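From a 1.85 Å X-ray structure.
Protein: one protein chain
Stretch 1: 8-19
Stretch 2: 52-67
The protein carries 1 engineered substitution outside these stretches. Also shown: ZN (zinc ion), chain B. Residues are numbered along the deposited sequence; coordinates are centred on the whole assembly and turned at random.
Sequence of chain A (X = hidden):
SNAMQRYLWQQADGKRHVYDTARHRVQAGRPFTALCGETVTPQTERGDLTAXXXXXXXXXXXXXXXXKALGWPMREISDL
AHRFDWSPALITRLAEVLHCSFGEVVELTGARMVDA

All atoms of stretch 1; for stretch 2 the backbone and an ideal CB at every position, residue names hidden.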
ATOM      1  N   LEU A   8      -6.227   3.985   7.568  1.00 11.71           N
ATOM      2  CA  LEU A   8      -5.197   3.849   8.625  1.00 13.00           C
ATOM      3  C   LEU A   8      -4.167   2.829   8.159  1.00 15.90           C
ATOM      4  O   LEU A   8      -4.452   2.007   7.268  1.00 15.05           O
ATOM      5  CB  LEU A   8      -5.809   3.373   9.945  1.00 14.50           C
ATOM      6  CG  LEU A   8      -6.718   4.391  10.695  1.00 15.81           C
ATOM      7  CD1 LEU A   8      -7.327   3.732  11.864  1.00 19.35           C
ATOM      8  CD2 LEU A   8      -5.866   5.655  11.147  1.00 16.15           C
ATOM      9  N   TRP A   9      -2.996   2.860   8.785  1.00 13.30           N
ATOM     10  CA  TRP A   9      -1.930   1.922   8.481  1.00 14.30           C
ATOM     11  C   TRP A   9      -2.024   0.698   9.379  1.00 15.51           C
ATOM     12  O   TRP A   9      -2.458   0.817  10.548  1.00 12.50           O
ATOM     13  CB  TRP A   9      -0.545   2.623   8.678  1.00 13.78           C
ATOM     14  CG  TRP A   9      -0.337   3.724   7.684  1.00 16.72           C
ATOM     15  CD1 TRP A   9      -0.771   5.039   7.780  1.00 17.62           C
ATOM     16  CD2 TRP A   9       0.338   3.613   6.413  1.00 16.89           C
ATOM     17  NE1 TRP A   9      -0.396   5.730   6.626  1.00 15.74           N
ATOM     18  CE2 TRP A   9       0.301   4.890   5.799  1.00 16.85           C
ATOM     19  CE3 TRP A   9       0.985   2.549   5.742  1.00 15.70           C
ATOM     20  CZ2 TRP A   9       0.868   5.139   4.513  1.00 18.82           C
ATOM     21  CZ3 TRP A   9       1.575   2.808   4.449  1.00 17.06           C
ATOM     22  CH2 TRP A   9       1.501   4.084   3.873  1.00 19.48           C
ATOM     23  N   GLN A  10      -1.585  -0.455   8.859  1.00 12.15           N
ATOM     24  CA  GLN A  10      -1.465  -1.658   9.676  1.00 12.00           C
ATOM     25  C   GLN A  10      -0.399  -2.577   9.090  1.00 16.05           C
ATOM     26  O   GLN A  10      -0.462  -2.909   7.898  1.00 15.26           O
ATOM     27  CB  GLN A  10      -2.822  -2.402   9.736  1.00 13.56           C
ATOM     28  CG  GLN A  10      -2.754  -3.795  10.408  1.00 18.54           C
ATOM     29  CD  GLN A  10      -2.319  -3.705  11.866  1.00 19.90           C
ATOM     30  OE1 GLN A  10      -2.916  -2.950  12.635  1.00 16.76           O
ATOM     31  NE2 GLN A  10      -1.259  -4.445  12.245  1.00 16.34           N
ATOM     32  N   GLN A  11       0.566  -2.970   9.912  1.00 13.77           N
ATOM     33  CA  GLN A  11       1.637  -3.875   9.430  1.00 14.27           C
ATOM     34  C   GLN A  11       1.067  -5.290   9.367  1.00 16.57           C
ATOM     35  O   GLN A  11       0.364  -5.752  10.309  1.00 14.02           O
ATOM     36  CB  GLN A  11       2.831  -3.871  10.372  1.00 14.47           C
ATOM     37  CG  GLN A  11       3.992  -4.787   9.852  1.00 13.89           C
ATOM     38  CD  GLN A  11       5.219  -4.644  10.684  1.00 14.23           C
ATOM     39  OE1 GLN A  11       5.981  -3.676  10.525  1.00 14.33           O
ATOM     40  NE2 GLN A  11       5.416  -5.571  11.626  1.00 15.08           N
ATOM     41  N   ALA A  12       1.349  -5.998   8.270  1.00 15.38           N
ATOM     42  CA  ALA A  12       0.938  -7.398   8.160  1.00 14.34           C
ATOM     43  C   ALA A  12       1.618  -8.025   6.967  1.00 18.74           C
ATOM     44  O   ALA A  12       1.829  -7.375   5.944  1.00 16.35           O
ATOM     45  CB  ALA A  12      -0.606  -7.494   7.993  1.00 14.34           C
ATOM     46  N   ASP A  13       2.015  -9.277   7.145  1.00 15.92           N
ATOM     47  CA  ASP A  13       2.622 -10.040   6.070  1.00 19.31           C
ATOM     48  C   ASP A  13       3.804  -9.327   5.464  1.00 18.03           C
ATOM     49  O   ASP A  13       3.994  -9.338   4.235  1.00 17.53           O
ATOM     50  CB  ASP A  13       1.615 -10.344   4.969  1.00 28.38           C
ATOM     51  CG  ASP A  13       2.073 -11.533   4.109  1.00 42.72           C
ATOM     52  OD1 ASP A  13       2.927 -12.332   4.588  1.00 39.22           O
ATOM     53  OD2 ASP A  13       1.600 -11.664   2.963  1.00 48.70           O
ATOM     54  N   GLY A  14       4.624  -8.728   6.317  1.00 14.88           N
ATOM     55  CA  GLY A  14       5.882  -8.176   5.882  1.00 17.47           C
ATOM     56  C   GLY A  14       5.864  -6.756   5.314  1.00 20.01           C
ATOM     57  O   GLY A  14       6.917  -6.296   4.893  1.00 17.60           O
ATOM     58  N   LYS A  15       4.721  -6.074   5.275  1.00 14.22           N
ATOM     59  CA  LYS A  15       4.738  -4.672   4.857  1.00 12.15           C
ATOM     60  C   LYS A  15       3.803  -3.865   5.705  1.00 13.44           C
ATOM     61  O   LYS A  15       2.909  -4.409   6.341  1.00 13.02           O
ATOM     62  CB  LYS A  15       4.246  -4.525   3.403  1.00 14.33           C
ATOM     63  CG  LYS A  15       4.910  -5.479   2.351  1.00 20.91           C
ATOM     64  CD  LYS A  15       4.219  -5.265   0.986  1.00 28.21           C
ATOM     65  CE  LYS A  15       4.609  -6.310  -0.066  1.00 36.65           C
ATOM     66  NZ  LYS A  15       3.600  -7.415  -0.137  1.00 39.23           N
ATOM     67  N   ARG A  16       3.946  -2.548   5.658  1.00 15.16           N
ATOM     68  CA  ARG A  16       2.993  -1.702   6.340  1.00 14.68           C
ATOM     69  C   ARG A  16       1.905  -1.317   5.317  1.00 12.74           C
ATOM     70  O   ARG A  16       2.185  -0.556   4.388  1.00 13.38           O
ATOM     71  CB  ARG A  16       3.679  -0.452   6.917  1.00 10.31           C
ATOM     72  CG  ARG A  16       2.821   0.132   8.026  1.00 12.99           C
ATOM     73  CD  ARG A  16       3.339   1.462   8.567  1.00 15.14           C
ATOM     74  NE  ARG A  16       4.612   1.274   9.258  1.00 16.96           N
ATOM     75  CZ  ARG A  16       5.269   2.232   9.932  1.00 22.14           C
ATOM     76  NH1 ARG A  16       4.774   3.478   9.983  1.00 20.33           N
ATOM     77  NH2 ARG A  16       6.421   1.940  10.561  1.00 16.93           N
ATOM     78  N   HIS A  17       0.711  -1.927   5.432  1.00 12.94           N
ATOM     79  CA  HIS A  17      -0.350  -1.717   4.443  1.00 15.64           C
ATOM     80  C   HIS A  17      -1.266  -0.623   4.934  1.00 14.42           C
ATOM     81  O   HIS A  17      -1.103  -0.149   6.075  1.00 15.62           O
ATOM     82  CB  HIS A  17      -1.172  -3.002   4.230  1.00 14.30           C
ATOM     83  CG  HIS A  17      -0.398  -4.116   3.595  1.00 15.13           C
ATOM     84  ND1 HIS A  17      -0.181  -4.206   2.230  1.00 13.26           N
ATOM     85  CD2 HIS A  17       0.216  -5.190   4.150  1.00 15.60           C
ATOM     86  CE1 HIS A  17       0.492  -5.318   1.972  1.00 15.63           C
ATOM     87  NE2 HIS A  17       0.761  -5.922   3.126  1.00 16.26           N
ATOM     88  N   VAL A  18      -2.230  -0.245   4.093  1.00 12.38           N
ATOM     89  CA  VAL A  18      -3.233   0.765   4.443  1.00 13.86           C
ATOM     90  C   VAL A  18      -4.533   0.026   4.339  1.00 16.17           C
ATOM     91  O   VAL A  18      -4.699  -0.837   3.424  1.00 15.54           O
ATOM     92  CB  VAL A  18      -3.233   1.975   3.475  1.00 16.17           C
ATOM     93  CG1 VAL A  18      -4.403   2.910   3.776  1.00 14.33           C
ATOM     94  CG2 VAL A  18      -1.913   2.734   3.609  1.00 12.05           C
ATOM     95  N   TYR A  19      -5.462   0.308   5.245  1.00 15.89           N
ATOM     96  CA  TYR A  19      -6.796  -0.275   5.076  1.00 13.94           C
ATOM     97  C   TYR A  19      -7.895   0.797   5.180  1.00 16.91           C
ATOM     98  O   TYR A  19      -7.691   1.883   5.761  1.00 13.65           O
ATOM     99  CB  TYR A  19      -7.033  -1.437   6.070  1.00 13.85           C
ATOM    100  CG  TYR A  19      -7.171  -1.030   7.498  1.00 14.05           C
ATOM    101  CD1 TYR A  19      -6.049  -0.731   8.279  1.00 15.27           C
ATOM    102  CD2 TYR A  19      -8.425  -0.933   8.094  1.00 17.97           C
ATOM    103  CE1 TYR A  19      -6.180  -0.318   9.597  1.00 18.38           C
ATOM    104  CE2 TYR A  19      -8.569  -0.519   9.412  1.00 20.42           C
ATOM    105  CZ  TYR A  19      -7.442  -0.224  10.161  1.00 19.93           C
ATOM    106  OH  TYR A  19      -7.586   0.175  11.470  1.00 19.21           O
ATOM    107  N   UNK A  52       4.691   0.418  17.794  1.00 18.81           N
ATOM    108  CA  UNK A  52       6.070   0.831  18.059  1.00 26.05           C
ATOM    109  C   UNK A  52       7.120  -0.162  17.557  1.00 26.60           C
ATOM    110  O   UNK A  52       8.308   0.139  17.483  1.00 28.36           O
ATOM    111  CB  UNK A  52       6.257   1.041  19.563  1.00 26.05           C
ATOM    112  N   UNK A  53       6.689  -1.367  17.230  1.00 20.86           N
ATOM    113  CA  UNK A  53       7.584  -2.387  16.686  1.00 21.52           C
ATOM    114  C   UNK A  53       7.376  -2.587  15.176  1.00 16.54           C
ATOM    115  O   UNK A  53       7.803  -3.624  14.606  1.00 18.84           O
ATOM    116  CB  UNK A  53       7.371  -3.712  17.421  1.00 21.52           C
ATOM    117  N   UNK A  54       6.685  -1.665  14.500  1.00 15.22           N
ATOM    118  CA  UNK A  54       6.475  -1.845  13.076  1.00 13.35           C
ATOM    119  C   UNK A  54       7.714  -1.451  12.289  1.00 16.80           C
ATOM    120  O   UNK A  54       7.901  -0.257  11.965  1.00 16.44           O
ATOM    121  CB  UNK A  54       5.268  -1.030  12.608  1.00 13.35           C
ATOM    122  N   UNK A  55       8.556  -2.429  11.974  1.00 14.14           N
ATOM    123  CA  UNK A  55       9.802  -2.118  11.261  1.00 14.60           C
ATOM    124  C   UNK A  55       9.741  -2.515   9.782  1.00 19.81           C
ATOM    125  O   UNK A  55      10.680  -2.280   9.033  1.00 16.47           O
ATOM    126  CB  UNK A  55      10.978  -2.828  11.934  1.00 14.60           C
ATOM    127  N   UNK A  56       8.679  -3.181   9.353  1.00 15.55           N
ATOM    128  CA  UNK A  56       8.574  -3.540   7.938  1.00 15.32           C
ATOM    129  C   UNK A  56       8.458  -2.298   7.079  1.00 19.16           C
ATOM    130  O   UNK A  56       7.902  -1.288   7.508  1.00 18.43           O
ATOM    131  CB  UNK A  56       7.374  -4.458   7.699  1.00 15.32           C
ATOM    132  N   UNK A  57       8.897  -2.396   5.836  1.00 18.14           N
ATOM    133  CA  UNK A  57       8.791  -1.264   4.941  1.00 17.85           C
ATOM    134  C   UNK A  57       7.338  -1.001   4.556  1.00 19.87           C
ATOM    135  O   UNK A  57       6.521  -1.925   4.578  1.00 16.02           O
ATOM    136  CB  UNK A  57       9.639  -1.499   3.690  1.00 17.85           C
ATOM    137  N   UNK A  58       7.007   0.248   4.207  1.00 16.03           N
ATOM    138  CA  UNK A  58       5.653   0.512   3.707  1.00 18.69           C
ATOM    139  C   UNK A  58       5.347  -0.253   2.406  1.00 18.59           C
ATOM    140  O   UNK A  58       6.213  -0.435   1.553  1.00 17.71           O
ATOM    141  CB  UNK A  58       5.472   2.014   3.476  1.00 18.69           C
ATOM    142  N   UNK A  59       4.107  -0.681   2.253  1.00 15.84           N
ATOM    143  CA  UNK A  59       3.622  -1.316   1.025  1.00 12.87           C
ATOM    144  C   UNK A  59       3.585  -0.244  -0.066  1.00 15.05           C
ATOM    145  O   UNK A  59       2.877   0.758   0.067  1.00 14.29           O
ATOM    146  CB  UNK A  59       2.245  -1.952   1.227  1.00 12.87           C
ATOM    147  N   UNK A  60       4.396  -0.388  -1.135  1.00 19.84           N
ATOM    148  CA  UNK A  60       4.390   0.688  -2.146  1.00 18.85           C
ATOM    149  C   UNK A  60       3.018   0.873  -2.774  1.00 17.50           C
ATOM    150  O   UNK A  60       2.613   1.996  -3.083  1.00 18.77           O
ATOM    151  CB  UNK A  60       5.415   0.392  -3.243  1.00 18.85           C
ATOM    152  N   UNK A  61       2.291  -0.226  -2.991  1.00 16.00           N
ATOM    153  CA  UNK A  61       1.002  -0.114  -3.683  1.00 16.57           C
ATOM    154  C   UNK A  61      -0.034   0.621  -2.820  1.00 19.82           C
ATOM    155  O   UNK A  61      -0.723   1.546  -3.280  1.00 14.42           O
ATOM    156  CB  UNK A  61       0.481  -1.504  -4.055  1.00 16.57           C
ATOM    157  N   UNK A  62      -0.134   0.215  -1.565  1.00 18.27           N
ATOM    158  CA  UNK A  62      -1.030   0.894  -0.626  1.00 16.46           C
ATOM    159  C   UNK A  62      -0.687   2.391  -0.487  1.00 16.65           C
ATOM    160  O   UNK A  62      -1.592   3.224  -0.362  1.00 14.29           O
ATOM    161  CB  UNK A  62      -0.961   0.214   0.743  1.00 16.46           C
ATOM    162  N   UNK A  63       0.596   2.724  -0.444  1.00 15.94           N
ATOM    163  CA  UNK A  63       1.015   4.131  -0.240  1.00 14.17           C
ATOM    164  C   UNK A  63       0.526   4.999  -1.412  1.00 18.52           C
ATOM    165  O   UNK A  63      -0.022   6.073  -1.213  1.00 18.25           O
ATOM    166  CB  UNK A  63       2.536   4.230  -0.107  1.00 14.17           C
ATOM    167  N   UNK A  64       0.740   4.514  -2.646  1.00 13.51           N
ATOM    168  CA  UNK A  64       0.321   5.229  -3.850  1.00 17.32           C
ATOM    169  C   UNK A  64      -1.219   5.221  -3.933  1.00 19.70           C
ATOM    170  O   UNK A  64      -1.823   6.236  -4.268  1.00 19.19           O
ATOM    171  CB  UNK A  64       0.939   4.596  -5.099  1.00 17.32           C
ATOM    172  N   UNK A  65      -1.853   4.076  -3.647  1.00 19.29           N
ATOM    173  CA  UNK A  65      -3.337   4.006  -3.653  1.00 21.16           C
ATOM    174  C   UNK A  65      -3.946   5.037  -2.689  1.00 20.53           C
ATOM    175  O   UNK A  65      -4.918   5.715  -3.020  1.00 20.15           O
ATOM    176  CB  UNK A  65      -3.806   2.601  -3.269  1.00 21.16           C
ATOM    177  N   UNK A  66      -3.360   5.161  -1.495  1.00 17.44           N
ATOM    178  CA  UNK A  66      -3.810   6.156  -0.502  1.00 18.97           C
ATOM    179  C   UNK A  66      -3.649   7.592  -1.028  1.00 23.18           C
ATOM    180  O   UNK A  66      -4.609   8.410  -0.985  1.00 23.31           O
ATOM    181  CB  UNK A  66      -3.026   5.991   0.801  1.00 18.97           C
ATOM    182  N   UNK A  67      -2.463   7.934  -1.552  1.00 19.26           N
ATOM    183  CA  UNK A  67      -2.304   9.274  -2.152  1.00 22.44           C
ATOM    184  C   UNK A  67      -3.376   9.540  -3.210  1.00 22.81           C
ATOM    185  O   UNK A  67      -3.959  10.608  -3.279  1.00 26.82           O
ATOM    186  CB  UNK A  67      -0.915   9.417  -2.776  1.00 22.44           C
TER
HETATM  187 ZN    ZN B 114      -0.635  -3.055   0.567  1.00 17.46          ZN

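Stretch 1 is a hairpin, strands 8-12 and 15-19 joined by a type I' turn, and stretch 2 runs along it as a loop that leads into a helix at 60. Position 52 is out of reach of the hairpin and has room for a CB; it is G52. At 53 CA-to-CB lies sideways with nothing of stretch 1 within 5.5 Å, so the hairpin sets no preference; the residue is L53.

Position 54 points toward the hairpin. Its ideal CB is 3.4 Å from Q11 OE1, and Q11, the backbone of Q10 and the R16 guanidinium offer a broad surface suited to a flat ring or a long side chain. It is W54. Q11 CB sits 3.5 Å from the centroid of the five-membered ring, almost on its normal, a CH-pi contact, while W54 CZ3 packs 4.1 Å from W9 CB. W54 CE3 lies over one face of the R16 guanidinium, and R16 NH2 donates to W54 O at 3.0 Å.

Position 55 points away and could hold almost anything; it is F55. Position 56 turns back, its ideal CB tight against Q11 OE1 at 3.2 Å and near G14 O at 3.4 Å, so a compact side chain fits, preferably an acceptor that can reach toward the turn. D56 meets this: a water donates to D56 OD2 (2.7 Å) and accepts from G14 N (2.9 Å). D56 N donates to Q11 OE1 at 3.0 Å.

At 57 there is room for a CB, and phi/psi of -70/154 do not demand glycine. The residue is G57, which serves through its carbonyl: R16 N donates to G57 O at 2.9 Å.

At 58 CB points away overall, yet it is 4.1 Å from W9 CZ3, and the R16 guanidinium is within reach of a long side chain; an acid would suit the charge. E58 places OE2 over the guanidinium face opposite W54, 3.7 Å from R16 NE, a long salt bridge of charges only.

The backbone at 59 donates from N to R16 O (2.9 Å), and its CB faces H17 ND1 at 3.5 Å, with zinc nearby. A metal ligand is expected, cysteine or perhaps histidine or aspartate. C59 binds zinc through SG at 2.4 Å, and the same sulfur caps the helix, accepting from the backbone N of 62 at 3.4 Å.

Positions 60 and 61 offer the hairpin little; they are P60 and V61. Position 62 faces it, close to V18 N and zinc, again favouring a short ligand. C62 SG binds zinc at 2.3 Å, alongside H17 ND1 at 2.1 Å, and accepts from V18 N at 3.3 Å.

At 63, beside W9, a small side chain fits: T63 OG1 meets the ring edge, 3.3 Å from W9 CH2, and donates to C59 O. Position 66 faces V18 and W9, favouring an aliphatic; L66 CD2 lies 4.0 Å from both V18 CG2 and W9 CZ2. Positions 64, 65 and 67 have nothing of stretch 1 within 5.5 Å of an ideal CB; they are I64, A65 and A67.

Stretch 2 (52-67) GLWFDGECPVCTIALA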
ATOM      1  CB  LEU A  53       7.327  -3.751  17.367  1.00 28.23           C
ATOM      2  CG  LEU A  53       7.388  -3.832  18.897  1.00 34.11           C
ATOM      3  CD1 LEU A  53       7.176  -5.292  19.322  1.00 34.75           C
ATOM      4  CD2 LEU A  53       8.735  -3.250  19.436  1.00 30.10           C
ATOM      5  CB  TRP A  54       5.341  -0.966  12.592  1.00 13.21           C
ATOM      6  CG  TRP A  54       3.971  -1.483  13.002  1.00 13.77           C
ATOM      7  CD1 TRP A  54       3.648  -2.648  13.682  1.00 17.35           C
ATOM      8  CD2 TRP A  54       2.745  -0.837  12.693  1.00 14.08           C
ATOM      9  NE1 TRP A  54       2.260  -2.707  13.858  1.00 15.54           N
ATOM     10  CE2 TRP A  54       1.696  -1.604  13.265  1.00 12.52           C
ATOM     11  CE3 TRP A  54       2.436   0.358  12.029  1.00 17.72           C
ATOM     12  CZ2 TRP A  54       0.371  -1.223  13.182  1.00 16.30           C
ATOM     13  CZ3 TRP A  54       1.068   0.747  11.940  1.00 17.10           C
ATOM     14  CH2 TRP A  54       0.079  -0.040  12.499  1.00 16.57           C
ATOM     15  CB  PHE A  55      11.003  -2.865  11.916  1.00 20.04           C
ATOM     16  CG  PHE A  55      11.250  -2.498  13.363  1.00 22.45           C
ATOM     17  CD1 PHE A  55      10.693  -1.351  13.927  1.00 27.27           C
ATOM     18  CD2 PHE A  55      12.006  -3.310  14.174  1.00 21.71           C
ATOM     19  CE1 PHE A  55      10.906  -1.030  15.293  1.00 26.50           C
ATOM     20  CE2 PHE A  55      12.243  -2.979  15.518  1.00 20.16           C
ATOM     21  CZ  PHE A  55      11.702  -1.828  16.067  1.00 24.71           C
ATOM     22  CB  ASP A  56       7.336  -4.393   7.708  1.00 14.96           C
ATOM     23  CG  ASP A  56       7.507  -5.829   8.275  1.00 28.86           C
ATOM     24  OD1 ASP A  56       8.638  -6.363   8.189  1.00 29.36           O
ATOM     25  OD2 ASP A  56       6.512  -6.407   8.761  1.00 26.21           O
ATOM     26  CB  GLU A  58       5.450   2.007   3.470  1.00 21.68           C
ATOM     27  CG  GLU A  58       5.290   2.782   4.740  1.00 25.26           C
ATOM     28  CD  GLU A  58       6.608   3.072   5.461  1.00 38.43           C
ATOM     29  OE1 GLU A  58       7.640   3.255   4.767  1.00 34.97           O
ATOM     30  OE2 GLU A  58       6.597   3.102   6.729  1.00 42.45           O
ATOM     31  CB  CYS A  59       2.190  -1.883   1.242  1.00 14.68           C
ATOM     32  SG  CYS A  59       1.466  -2.509  -0.342  1.00 16.34           S
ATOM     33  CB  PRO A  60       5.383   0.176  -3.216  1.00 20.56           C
ATOM     34  CG  PRO A  60       6.325  -0.717  -2.427  1.00 25.98           C
ATOM     35  CD  PRO A  60       5.404  -1.420  -1.421  1.00 21.92           C
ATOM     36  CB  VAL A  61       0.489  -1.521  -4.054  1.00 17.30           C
ATOM     37  CG1 VAL A  61      -0.884  -1.419  -4.658  1.00 20.98           C
ATOM     38  CG2 VAL A  61       1.506  -2.166  -5.059  1.00 23.65           C
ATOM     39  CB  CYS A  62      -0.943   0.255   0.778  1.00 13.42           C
ATOM     40  SG  CYS A  62      -1.912  -1.221   0.970  1.00 15.11           S
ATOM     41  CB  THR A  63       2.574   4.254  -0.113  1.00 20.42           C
ATOM     42  OG1 THR A  63       3.058   3.461   0.996  1.00 18.62           O
ATOM     43  CG2 THR A  63       3.005   5.760   0.113  1.00 20.80           C
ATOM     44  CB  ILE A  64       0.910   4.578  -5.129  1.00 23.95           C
ATOM     45  CG1 ILE A  64       2.443   4.698  -5.154  1.00 30.39           C
ATOM     46  CG2 ILE A  64       0.272   5.165  -6.414  1.00 22.97           C
ATOM     47  CD1 ILE A  64       2.941   6.029  -4.824  1.00 33.75           C
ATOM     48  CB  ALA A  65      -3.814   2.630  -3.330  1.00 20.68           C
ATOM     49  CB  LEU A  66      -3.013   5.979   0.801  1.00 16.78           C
ATOM     50  CG  LEU A  66      -3.380   6.964   1.920  1.00 17.41           C
ATOM     51  CD1 LEU A  66      -4.901   6.949   2.222  1.00 15.43           C
ATOM     52  CD2 LEU A  66      -2.575   6.651   3.214  1.00 17.30           C
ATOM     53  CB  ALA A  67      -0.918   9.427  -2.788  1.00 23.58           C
TER
HETATM   54  O   HOH W   1       5.896  -1.294   9.350  1.00 17.50           O
HETATM   55  O   HOH W   2       4.731  -8.347   9.185  1.00 15.63           O
HETATM   56  O   HOH W   3       9.966  -4.800   4.784  1.00 33.48           O
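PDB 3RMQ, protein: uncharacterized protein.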